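Local atomic coordinates of nitronate monooxygenase family protein (Pseudomonas aeruginosa, PDB entry 4QIT), a protein that catalyses the FMN-dependent oxidation of alkyl nitronates by molecular oxygen, with the toxin propionate 3-nitronate as its best and presumed natural substrate. Residues 75-80 / 303-308; 112-117 / 311-316; 245-250 / 345-350. The protein carries 1 engineered substitution. All coordinates share one frame; numbering follows the deposited sequence.

Interaction 1: residues 75-80 / 303-308; sequences NLFCHR and PDYPFV. With FMN (flavin mononucleotide), chain C; NIE (nitroethane), chain D.
His79 and Tyr305 have the nearest CA atoms of the two segments, 8.8 Å apart: one lies two residues past the end of strand 72-77, the other just before the helix that starts at Phe307. A water bridges the chains here, donating to Arg80 O at 2.7 Å and to Tyr305 O. The peptide bond before Pro306 is cis, which folds that proline back so that its CB lies over one face of the Tyr305 ring. Tyr305 turns its ring away from its own backbone N (chi1 178°), across to the other segment. Its CE2 edge stands over the centre of the imidazole, Tyr305 CE2 to His79 CD2 3.7 Å, and the planes meet at 88° in a T-shaped pair. Histidine suits the place because its flat face receives this edge while NE2 is hydrogen-bonded to Tyr115 O. Farther along, the Tyr305 OH comes obliquely against the Phe77 ring, 3.3 Å from Phe77 CD2. At its far end that ring borders the active site: Phe77 CZ is 3.2 Å from nitroethane C1, and its edge meets flavin N3, which also donates to Asn75 OD1 (3.1 Å). At the exposed end, a bend at chi3 turns the Arg80 guanidinium end-on to Asp304. Arg80 NH1 to Asp304 OD2 is 2.8 Å and nearly straight at 173°, Arg80 NH2 takes OD1, and both oxygens use syn lone pairs within nearly coplanar groups. Asp304 OD2 also accepts from Gln83 N, and OD1 weakly from Tyr305 N. Strand 72-77 runs between strands 45-48 and 135-139 of the barrel; Phe140 packs against both Phe77 and Tyr305, while Pro303 and Phe307 rest on helix 86-101.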
loop_
_atom_site.group_PDB
_atom_site.type_symbol
_atom_site.label_atom_id
_atom_site.label_comp_id
_atom_site.label_asym_id
_atom_site.label_seq_id
_atom_site.Cartn_x
_atom_site.Cartn_y
_atom_site.Cartn_z
ATOM N N ASN A 75 13.972 17.596 11.711
ATOM C CA ASN A 75 12.551 17.287 11.567
ATOM C C ASN A 75 11.740 17.619 12.818
ATOM O O ASN A 75 12.163 17.329 13.949
ATOM C CB ASN A 75 12.406 15.810 11.203
ATOM C CG ASN A 75 10.966 15.368 11.046
ATOM O OD1 ASN A 75 10.364 14.850 11.988
ATOM N ND2 ASN A 75 10.413 15.551 9.852
ATOM N N LEU A 76 10.567 18.214 12.598
ATOM C CA LEU A 76 9.642 18.535 13.683
ATOM C C LEU A 76 8.234 18.045 13.371
ATOM O O LEU A 76 7.751 18.174 12.241
ATOM C CB LEU A 76 9.617 20.050 13.947
ATOM C CG LEU A 76 10.956 20.638 14.422
ATOM C CD1 LEU A 76 11.787 21.137 13.246
ATOM C CD2 LEU A 76 10.761 21.738 15.462
ATOM N N PHE A 77 7.570 17.499 14.382
ATOM C CA PHE A 77 6.168 17.132 14.237
ATOM C C PHE A 77 5.311 18.390 14.223
ATOM O O PHE A 77 5.568 19.337 14.973
ATOM C CB PHE A 77 5.713 16.237 15.385
ATOM C CG PHE A 77 6.416 14.902 15.448
ATOM C CD1 PHE A 77 7.294 14.502 14.449
ATOM C CD2 PHE A 77 6.172 14.047 16.506
ATOM C CE1 PHE A 77 7.934 13.275 14.526
ATOM C CE2 PHE A 77 6.796 12.817 16.589
ATOM C CZ PHE A 77 7.686 12.431 15.596
ATOM N N CYS A 78 4.290 18.389 13.374
ATOM C CA CYS A 78 3.426 19.547 13.185
ATOM C C CYS A 78 1.972 19.083 13.228
ATOM O O CYS A 78 1.130 19.505 12.426
ATOM C CB CYS A 78 3.740 20.197 11.835
ATOM S SG CYS A 78 3.173 21.908 11.665
ATOM N N HIS A 79 1.695 18.185 14.163
ATOM C CA HIS A 79 0.341 17.688 14.387
ATOM C C HIS A 79 -0.559 18.772 14.997
ATOM O O HIS A 79 -0.071 19.789 15.505
ATOM C CB HIS A 79 0.386 16.468 15.314
ATOM C CG HIS A 79 1.187 16.690 16.566
ATOM N ND1 HIS A 79 2.563 16.775 16.566
ATOM C CD2 HIS A 79 0.794 16.827 17.854
ATOM C CE1 HIS A 79 2.985 16.958 17.806
ATOM N NE2 HIS A 79 1.938 16.995 18.606
ATOM N N ARG A 80 -1.870 18.550 14.935
ATOM C CA ARG A 80 -2.806 19.339 15.731
ATOM C C ARG A 80 -2.427 19.146 17.188
ATOM O O ARG A 80 -2.258 18.003 17.628
ATOM C CB ARG A 80 -4.234 18.851 15.508
ATOM C CG ARG A 80 -5.241 19.460 16.485
ATOM C CD ARG A 80 -6.632 18.859 16.322
ATOM N NE ARG A 80 -6.631 17.392 16.335
ATOM C CZ ARG A 80 -6.446 16.652 17.426
ATOM N NH1 ARG A 80 -6.228 17.232 18.603
ATOM N NH2 ARG A 80 -6.466 15.325 17.340
ATOM N N PRO A 303 -7.499 7.987 24.090
ATOM C CA PRO A 303 -7.115 9.393 24.280
ATOM C C PRO A 303 -6.454 9.980 23.023
ATOM O O PRO A 303 -6.183 9.257 22.059
ATOM C CB PRO A 303 -6.100 9.328 25.440
ATOM C CG PRO A 303 -6.422 8.037 26.152
ATOM C CD PRO A 303 -6.860 7.092 25.072
ATOM N N ASP A 304 -6.192 11.280 23.037
ATOM C CA ASP A 304 -5.611 11.952 21.890
ATOM C C ASP A 304 -4.116 11.636 21.790
ATOM O O ASP A 304 -3.475 11.243 22.765
ATOM C CB ASP A 304 -5.830 13.455 22.051
ATOM C CG ASP A 304 -5.820 14.205 20.741
ATOM O OD1 ASP A 304 -5.770 13.568 19.660
ATOM O OD2 ASP A 304 -5.876 15.456 20.793
ATOM N N TYR A 305 -3.572 11.781 20.590
ATOM C CA TYR A 305 -2.130 11.834 20.413
ATOM C C TYR A 305 -1.630 13.174 20.975
ATOM O O TYR A 305 -2.258 14.201 20.761
ATOM C CB TYR A 305 -1.832 11.741 18.917
ATOM C CG TYR A 305 -0.373 11.841 18.551
ATOM C CD1 TYR A 305 0.449 10.716 18.544
ATOM C CD2 TYR A 305 0.181 13.063 18.191
ATOM C CE1 TYR A 305 1.798 10.813 18.197
ATOM C CE2 TYR A 305 1.520 13.177 17.855
ATOM C CZ TYR A 305 2.320 12.051 17.855
ATOM O OH TYR A 305 3.650 12.183 17.504
ATOM N N PRO A 306 -0.489 13.182 21.684
ATOM C CA PRO A 306 0.423 12.075 21.958
ATOM C C PRO A 306 0.300 11.526 23.392
ATOM O O PRO A 306 1.208 10.820 23.866
ATOM C CB PRO A 306 1.786 12.749 21.781
ATOM C CG PRO A 306 1.561 14.112 22.411
ATOM C CD PRO A 306 0.102 14.468 22.111
ATOM N N PHE A 307 -0.796 11.849 24.081
ATOM C CA PHE A 307 -1.006 11.362 25.439
ATOM C C PHE A 307 -0.966 9.842 25.512
ATOM O O PHE A 307 -0.446 9.278 26.477
ATOM C CB PHE A 307 -2.330 11.899 26.016
ATOM C CG PHE A 307 -2.410 13.399 26.045
ATOM C CD1 PHE A 307 -1.882 14.113 27.118
ATOM C CD2 PHE A 307 -3.012 14.096 25.003
ATOM C CE1 PHE A 307 -1.949 15.502 27.141
ATOM C CE2 PHE A 307 -3.083 15.481 25.022
ATOM C CZ PHE A 307 -2.547 16.182 26.092
ATOM N N VAL A 308 -1.531 9.172 24.509
ATOM C CA VAL A 308 -1.469 7.714 24.447
ATOM C C VAL A 308 -0.028 7.216 24.494
ATOM O O VAL A 308 0.283 6.271 25.222
ATOM C CB VAL A 308 -2.176 7.166 23.191
ATOM C CG1 VAL A 308 -2.045 5.644 23.110
ATOM C CG2 VAL A 308 -3.637 7.575 23.196
HETATM N N1 FMN C . 9.055 10.506 10.162
HETATM C C2 FMN C . 9.032 11.746 10.787
HETATM O O2 FMN C . 8.592 12.711 10.176
HETATM N N3 FMN C . 9.520 11.919 12.062
HETATM C C4 FMN C . 10.011 10.823 12.739
HETATM O O4 FMN C . 10.444 10.924 13.883
HETATM C C4A FMN C . 10.025 9.583 12.125
HETATM N N5 FMN C . 10.517 8.515 12.828
HETATM C C5A FMN C . 10.571 7.269 12.253
HETATM C C6 FMN C . 11.091 6.221 13.000
HETATM C C7 FMN C . 11.179 4.953 12.464
HETATM C C7M FMN C . 11.775 3.877 13.326
HETATM C C8 FMN C . 10.715 4.718 11.169
HETATM C C8M FMN C . 10.786 3.338 10.581
HETATM C C9 FMN C . 10.186 5.776 10.422
HETATM C C9A FMN C . 10.113 7.067 10.959
HETATM N N10 FMN C . 9.598 8.146 10.238
HETATM C C10 FMN C . 9.549 9.406 10.831
HETATM C "C1'" FMN C . 9.065 7.944 8.842
HETATM C "C2'" FMN C . 10.094 8.221 7.761
HETATM O "O2'" FMN C . 10.266 9.608 7.624
HETATM C "C3'" FMN C . 9.637 7.674 6.416
HETATM O "O3'" FMN C . 8.294 8.009 6.136
HETATM C "C4'" FMN C . 9.734 6.166 6.476
HETATM O "O4'" FMN C . 10.864 5.795 7.244
HETATM C "C5'" FMN C . 9.908 5.634 5.064
HETATM O "O5'" FMN C . 9.593 4.278 5.157
HETATM P P FMN C . 10.721 3.157 5.144
HETATM O O1P FMN C . 11.964 3.701 4.490
HETATM O O2P FMN C . 10.139 1.974 4.434
HETATM O O3P FMN C . 10.992 2.866 6.583
HETATM N N3 NIE D . 7.678 7.345 14.419
HETATM C C1 NIE D . 6.690 9.475 14.761
HETATM C C2 NIE D . 7.744 8.502 15.239
HETATM O O4 NIE D . 7.602 7.482 13.201
HETATM O O5 NIE D . 7.298 6.163 14.986
HETATM O O HOH W 1 -2.856 15.451 18.243
#

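Interaction 2: residues 112-117 / 311-316; sequences KNIYLS and ATKALQ
Ile114 and Lys313 are brought together by two side-chain twists. In Ile114, chi1 of 56° puts CG1 between the backbone N and the carbonyl carbon, and the nearly extended chi2 then carries CD1 out toward the helix. Lys313 leaves helix 307-320 pointing at the loop, and its chain is bent at chi3 (142°), so that its outer half passes by Ile114 and on toward Tyr115. The two chains meet obliquely, Ile114 CD1 lying 3.9 Å from Lys313 CD, an apolar contact between the delta methyl of isoleucine and the methylene part of the lysine. That is what suits lysine to an exposed position on the helix: its methylenes pack against the loop while NZ is carried on past Ile114 toward the hydroxyl of Tyr115. Tyr115 OH stands 3.8 Å from Lys313 CE, and NZ is equally distant, too far for a hydrogen bond, so the polar ends lie side by side without a direct link. Ile114 also serves its own segment, CD1 lying 4.0 Å above the plane of the Tyr115 ring and offset toward its rim; isoleucine thus touches both the lysine and the tyrosine with one methyl. Tyrosine suits its place by offering Ile114 a flat face and Lys313 a hydroxyl. Away from this small contact, the loop is fastened by Lys112 N to Asp310 OD2 and by Ser117 OG to His79 O. Thr312 OG1 ties the helix to Met278 O. The arrangement is packing between a long connection of a TIM barrel, the one between helices 86-101 and 124-131, and a helix that follows the barrel strands; through Tyr115, whose nearest side-chain atom is about 6 Å from nitroethane, it lies just behind the first shell of the substrate site.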
loop_
_atom_site.group_PDB
_atom_site.type_symbol
_atom_site.label_atom_id
_atom_site.label_comp_id
_atom_site.label_asym_id
_atom_site.label_seq_id
_atom_site.Cartn_x
_atom_site.Cartn_y
_atom_site.Cartn_z
ATOM N N LYS A 112 0.842 13.219 30.020
ATOM C CA LYS A 112 1.347 14.531 29.635
ATOM C C LYS A 112 1.465 14.669 28.123
ATOM O O LYS A 112 1.567 13.671 27.392
ATOM C CB LYS A 112 2.723 14.774 30.271
ATOM C CG LYS A 112 2.763 14.631 31.795
ATOM C CD LYS A 112 4.187 14.851 32.295
ATOM C CE LYS A 112 4.333 14.536 33.772
ATOM N NZ LYS A 112 4.275 13.074 34.019
ATOM N N ASN A 113 1.469 15.915 27.666
ATOM C CA ASN A 113 1.631 16.233 26.255
ATOM C C ASN A 113 3.113 16.167 25.892
ATOM O O ASN A 113 3.784 17.191 25.760
ATOM C CB ASN A 113 1.066 17.626 25.991
ATOM C CG ASN A 113 0.988 17.955 24.531
ATOM O OD1 ASN A 113 1.180 17.091 23.681
ATOM N ND2 ASN A 113 0.688 19.215 24.223
ATOM N N ILE A 114 3.620 14.952 25.711
ATOM C CA ILE A 114 5.070 14.752 25.652
ATOM C C ILE A 114 5.726 15.237 24.365
ATOM O O ILE A 114 6.925 15.522 24.342
ATOM C CB ILE A 114 5.444 13.286 25.883
ATOM C CG1 ILE A 114 4.725 12.393 24.872
ATOM C CG2 ILE A 114 5.094 12.875 27.295
ATOM C CD1 ILE A 114 5.322 10.981 24.796
ATOM N N TYR A 115 4.951 15.332 23.291
ATOM C CA TYR A 115 5.480 15.809 22.022
ATOM C C TYR A 115 4.763 17.091 21.633
ATOM O O TYR A 115 3.676 17.045 21.044
ATOM C CB TYR A 115 5.270 14.771 20.909
ATOM C CG TYR A 115 6.072 13.492 21.042
ATOM C CD1 TYR A 115 7.182 13.415 21.868
ATOM C CD2 TYR A 115 5.712 12.360 20.317
ATOM C CE1 TYR A 115 7.917 12.231 21.978
ATOM C CE2 TYR A 115 6.436 11.184 20.416
ATOM C CZ TYR A 115 7.533 11.125 21.248
ATOM O OH TYR A 115 8.252 9.949 21.351
ATOM N N LEU A 116 5.358 18.236 21.953
ATOM C CA LEU A 116 4.732 19.498 21.582
ATOM C C LEU A 116 4.836 19.702 20.083
ATOM O O LEU A 116 5.910 19.550 19.489
ATOM C CB LEU A 116 5.362 20.676 22.325
ATOM C CG LEU A 116 5.278 20.643 23.848
ATOM C CD1 LEU A 116 5.949 21.879 24.436
ATOM C CD2 LEU A 116 3.835 20.544 24.302
ATOM N N SER A 117 3.710 20.025 19.466
ATOM C CA SER A 117 3.679 20.349 18.055
ATOM C C SER A 117 4.404 21.660 17.788
ATOM O O SER A 117 4.485 22.527 18.665
ATOM C CB SER A 117 2.232 20.469 17.587
ATOM O OG SER A 117 2.183 20.863 16.229
ATOM N N ALA A 311 1.454 7.105 27.944
ATOM C CA ALA A 311 1.042 5.923 28.692
ATOM C C ALA A 311 1.858 4.702 28.254
ATOM O O ALA A 311 2.359 3.934 29.080
ATOM C CB ALA A 311 -0.469 5.666 28.522
ATOM N N THR A 312 2.002 4.538 26.948
ATOM C CA THR A 312 2.745 3.413 26.402
ATOM C C THR A 312 4.207 3.451 26.839
ATOM O O THR A 312 4.775 2.409 27.191
ATOM C CB THR A 312 2.635 3.398 24.872
ATOM O OG1 THR A 312 1.267 3.167 24.507
ATOM C CG2 THR A 312 3.512 2.311 24.249
ATOM N N LYS A 313 4.815 4.638 26.825
ATOM C CA LYS A 313 6.206 4.768 27.273
ATOM C C LYS A 313 6.381 4.325 28.724
ATOM O O LYS A 313 7.357 3.649 29.067
ATOM C CB LYS A 313 6.723 6.190 27.060
ATOM C CG LYS A 313 7.094 6.479 25.627
ATOM C CD LYS A 313 7.672 7.885 25.495
ATOM C CE LYS A 313 8.813 7.932 24.501
ATOM N NZ LYS A 313 9.726 9.080 24.799
ATOM N N ALA A 314 5.421 4.673 29.571
ATOM C CA ALA A 314 5.445 4.204 30.950
ATOM C C ALA A 314 5.399 2.676 31.031
ATOM O O ALA A 314 6.126 2.074 31.816
ATOM C CB ALA A 314 4.296 4.812 31.737
ATOM N N LEU A 315 4.557 2.047 30.211
ATOM C CA LEU A 315 4.464 0.591 30.209
ATOM C C LEU A 315 5.746 -0.034 29.664
ATOM O O LEU A 315 6.232 -1.025 30.194
ATOM C CB LEU A 315 3.227 0.139 29.420
ATOM C CG LEU A 315 2.996 -1.368 29.345
ATOM C CD1 LEU A 315 2.946 -2.007 30.739
ATOM C CD2 LEU A 315 1.723 -1.674 28.564
ATOM N N GLN A 316 6.296 0.568 28.612
ATOM C CA GLN A 316 7.563 0.125 28.051
ATOM C C GLN A 316 8.661 0.151 29.103
ATOM O O GLN A 316 9.495 -0.757 29.165
ATOM C CB GLN A 316 7.948 1.005 26.855
ATOM C CG GLN A 316 7.087 0.737 25.619
ATOM C CD GLN A 316 7.336 1.741 24.510
ATOM O OE1 GLN A 316 7.864 2.830 24.750
ATOM N NE2 GLN A 316 6.966 1.378 23.285
#

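Interaction 3: residues 245-250 / 345-350; sequences GTAFVL and AELLRT. With FMN (flavin mononucleotide), chain C.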
loop_
_atom_site.group_PDB
_atom_site.type_symbol
_atom_site.label_atom_id
_atom_site.label_comp_id
_atom_site.label_asym_id
_atom_site.label_seq_id
_atom_site.Cartn_x
_atom_site.Cartn_y
_atom_site.Cartn_z
ATOM N N GLY A 245 14.045 5.133 5.857
ATOM C CA GLY A 245 14.173 4.996 7.295
ATOM C C GLY A 245 14.624 3.600 7.700
ATOM O O GLY A 245 15.710 3.416 8.259
ATOM N N THR A 246 13.779 2.613 7.411
ATOM C CA THR A 246 14.034 1.236 7.836
ATOM C C THR A 246 15.427 0.751 7.425
ATOM O O THR A 246 16.110 0.076 8.200
ATOM C CB THR A 246 12.956 0.300 7.269
ATOM O OG1 THR A 246 11.678 0.746 7.737
ATOM C CG2 THR A 246 13.171 -1.135 7.730
ATOM N N ALA A 247 15.867 1.142 6.232
ATOM C CA ALA A 247 17.193 0.731 5.740
ATOM C C ALA A 247 18.348 1.162 6.649
ATOM O O ALA A 247 19.404 0.506 6.655
ATOM C CB ALA A 247 17.419 1.239 4.338
ATOM N N PHE A 248 18.159 2.239 7.415
ATOM C CA PHE A 248 19.232 2.774 8.260
ATOM C C PHE A 248 19.125 2.371 9.726
ATOM O O PHE A 248 20.012 2.684 10.519
ATOM C CB PHE A 248 19.346 4.303 8.132
ATOM C CG PHE A 248 19.892 4.756 6.804
ATOM C CD1 PHE A 248 21.263 4.841 6.598
ATOM C CD2 PHE A 248 19.040 5.051 5.755
ATOM C CE1 PHE A 248 21.783 5.244 5.379
ATOM C CE2 PHE A 248 19.545 5.457 4.528
ATOM C CZ PHE A 248 20.922 5.543 4.339
ATOM N N VAL A 249 18.058 1.664 10.090
ATOM C CA VAL A 249 17.840 1.300 11.491
ATOM C C VAL A 249 18.959 0.429 12.070
ATOM O O VAL A 249 19.409 0.642 13.202
ATOM C CB VAL A 249 16.464 0.628 11.692
ATOM C CG1 VAL A 249 16.337 0.079 13.101
ATOM C CG2 VAL A 249 15.349 1.645 11.417
ATOM N N LEU A 250 19.411 -0.542 11.283
ATOM C CA LEU A 250 20.468 -1.457 11.719
ATOM C C LEU A 250 21.883 -0.876 11.674
ATOM O O LEU A 250 22.837 -1.540 12.096
ATOM C CB LEU A 250 20.417 -2.754 10.911
ATOM C CG LEU A 250 19.144 -3.580 11.062
ATOM C CD1 LEU A 250 19.241 -4.793 10.163
ATOM C CD2 LEU A 250 18.931 -4.011 12.506
ATOM N N ALA A 345 27.808 5.109 6.338
ATOM C CA ALA A 345 28.542 5.592 5.179
ATOM C C ALA A 345 28.672 4.489 4.124
ATOM O O ALA A 345 28.476 4.746 2.931
ATOM C CB ALA A 345 29.912 6.109 5.592
ATOM N N GLU A 346 28.983 3.269 4.560
ATOM C CA GLU A 346 29.017 2.128 3.639
ATOM C C GLU A 346 27.644 1.866 3.021
ATOM O O GLU A 346 27.540 1.573 1.830
ATOM C CB GLU A 346 29.544 0.850 4.311
ATOM C CG GLU A 346 29.621 -0.347 3.341
ATOM C CD GLU A 346 30.166 -1.633 3.964
ATOM O OE1 GLU A 346 30.685 -1.605 5.108
ATOM O OE2 GLU A 346 30.077 -2.690 3.296
ATOM N N LEU A 347 26.588 1.964 3.819
ATOM C CA LEU A 347 25.261 1.760 3.255
ATOM C C LEU A 347 24.949 2.821 2.194
ATOM O O LEU A 347 24.471 2.485 1.112
ATOM C CB LEU A 347 24.184 1.708 4.344
ATOM C CG LEU A 347 22.756 1.597 3.808
ATOM C CD1 LEU A 347 22.553 0.317 2.998
ATOM C CD2 LEU A 347 21.740 1.671 4.942
ATOM N N LEU A 348 25.226 4.088 2.492
ATOM C CA LEU A 348 25.024 5.148 1.511
ATOM C C LEU A 348 25.797 4.851 0.212
ATOM O O LEU A 348 25.225 4.876 -0.884
ATOM C CB LEU A 348 25.391 6.512 2.111
ATOM C CG LEU A 348 24.821 7.776 1.463
ATOM C CD1 LEU A 348 25.499 8.097 0.131
ATOM C CD2 LEU A 348 23.294 7.663 1.280
ATOM N N ARG A 349 27.083 4.537 0.350
ATOM C CA ARG A 349 27.947 4.164 -0.768
ATOM C C ARG A 349 27.338 3.024 -1.590
ATOM O O ARG A 349 27.300 3.078 -2.828
ATOM C CB ARG A 349 29.300 3.724 -0.195
ATOM C CG ARG A 349 30.524 3.970 -1.055
ATOM C CD ARG A 349 31.793 3.679 -0.243
ATOM N NE ARG A 349 31.843 4.500 0.957
ATOM C CZ ARG A 349 32.038 4.054 2.199
ATOM N NH1 ARG A 349 32.220 2.766 2.457
ATOM N NH2 ARG A 349 32.053 4.924 3.197
ATOM N N THR A 350 26.858 2.002 -0.891
ATOM C CA THR A 350 26.286 0.823 -1.523
ATOM C C THR A 350 25.016 1.162 -2.303
ATOM O O THR A 350 24.817 0.690 -3.426
ATOM C CB THR A 350 26.000 -0.270 -0.476
ATOM O OG1 THR A 350 27.232 -0.658 0.160
ATOM C CG2 THR A 350 25.378 -1.485 -1.131
HETATM N N1 FMN C . 9.055 10.506 10.162
HETATM C C2 FMN C . 9.032 11.746 10.787
HETATM O O2 FMN C . 8.592 12.711 10.176
HETATM N N3 FMN C . 9.520 11.919 12.062
HETATM C C4 FMN C . 10.011 10.823 12.739
HETATM O O4 FMN C . 10.444 10.924 13.883
HETATM C C4A FMN C . 10.025 9.583 12.125
HETATM N N5 FMN C . 10.517 8.515 12.828
HETATM C C5A FMN C . 10.571 7.269 12.253
HETATM C C6 FMN C . 11.091 6.221 13.000
HETATM C C7 FMN C . 11.179 4.953 12.464
HETATM C C7M FMN C . 11.775 3.877 13.326
HETATM C C8 FMN C . 10.715 4.718 11.169
HETATM C C8M FMN C . 10.786 3.338 10.581
HETATM C C9 FMN C . 10.186 5.776 10.422
HETATM C C9A FMN C . 10.113 7.067 10.959
HETATM N N10 FMN C . 9.598 8.146 10.238
HETATM C C10 FMN C . 9.549 9.406 10.831
HETATM C "C1'" FMN C . 9.065 7.944 8.842
HETATM C "C2'" FMN C . 10.094 8.221 7.761
HETATM O "O2'" FMN C . 10.266 9.608 7.624
HETATM C "C3'" FMN C . 9.637 7.674 6.416
HETATM O "O3'" FMN C . 8.294 8.009 6.136
HETATM C "C4'" FMN C . 9.734 6.166 6.476
HETATM O "O4'" FMN C . 10.864 5.795 7.244
HETATM C "C5'" FMN C . 9.908 5.634 5.064
HETATM O "O5'" FMN C . 9.593 4.278 5.157
HETATM P P FMN C . 10.721 3.157 5.144
HETATM O O1P FMN C . 11.964 3.701 4.490
HETATM O O2P FMN C . 10.139 1.974 4.434
HETATM O O3P FMN C . 10.992 2.866 6.583
#
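Leu347 lays its CD2 methyl over one face of the Phe248 ring, 3.8 Å from the centroid and 21° off the normal, a CH-pi contact. With CG opposite the backbone N (chi1 176°), the leucine projects from helix 344-355 toward the short helix 246-249. The same methyl presses close to the backbone, Leu347 CD2 to Ala247 O 3.1 Å, and lies 4.4 Å from Ala247 CB, a small side chain that takes up little of the space beside it. Leu348 CD2 is 4.4 Å from Phe248 CZ, so neighbouring leucines touch the ring at one face and, more loosely, at its edge. On the other side of the short helix is the flavin phosphate. Gly245 N donates to FMN O1P (2.9 Å, nearly straight), and Thr246 uses both N and OG1 on FMN O3P. Glycine fits because its bare CA lies only 3.4 Å from the ribityl O4'; threonine adds a hydroxyl, also bonded to Gly333 N. A phosphate held at the start of a short helix after the last barrel strand is usual in FMN-binding TIM barrels. Helix 32-41 packs alongside, Val38 touching both Phe248 and Leu348, while strand 21-23 touches Phe248 with Gln23 and Leu348 with Ile21.

Overall arrangement
Interactions 1 and 2 adjoin, their centres 10 Å apart: both draw on helix 307-320 or its lead-in, and the loop 112-117 lies against 75-80 and 303-308, Pro306 CD approaching Asn113 OD1 to 3.2 Å. Interaction 3 stands on the opposite side of the chain's centre, about 28 Å from interaction 1 and 29 Å from interaction 2, centre to centre. The flavin links the far ends, since Asn75 binds N3 of its pyrimidine ring, and Gly245 and Thr246 bind its phosphate. Interaction 1 also touches nitroethane, which interaction 2 only approaches through Tyr115, whereas Phe248 in interaction 3 has its side chain about 13 Å from it.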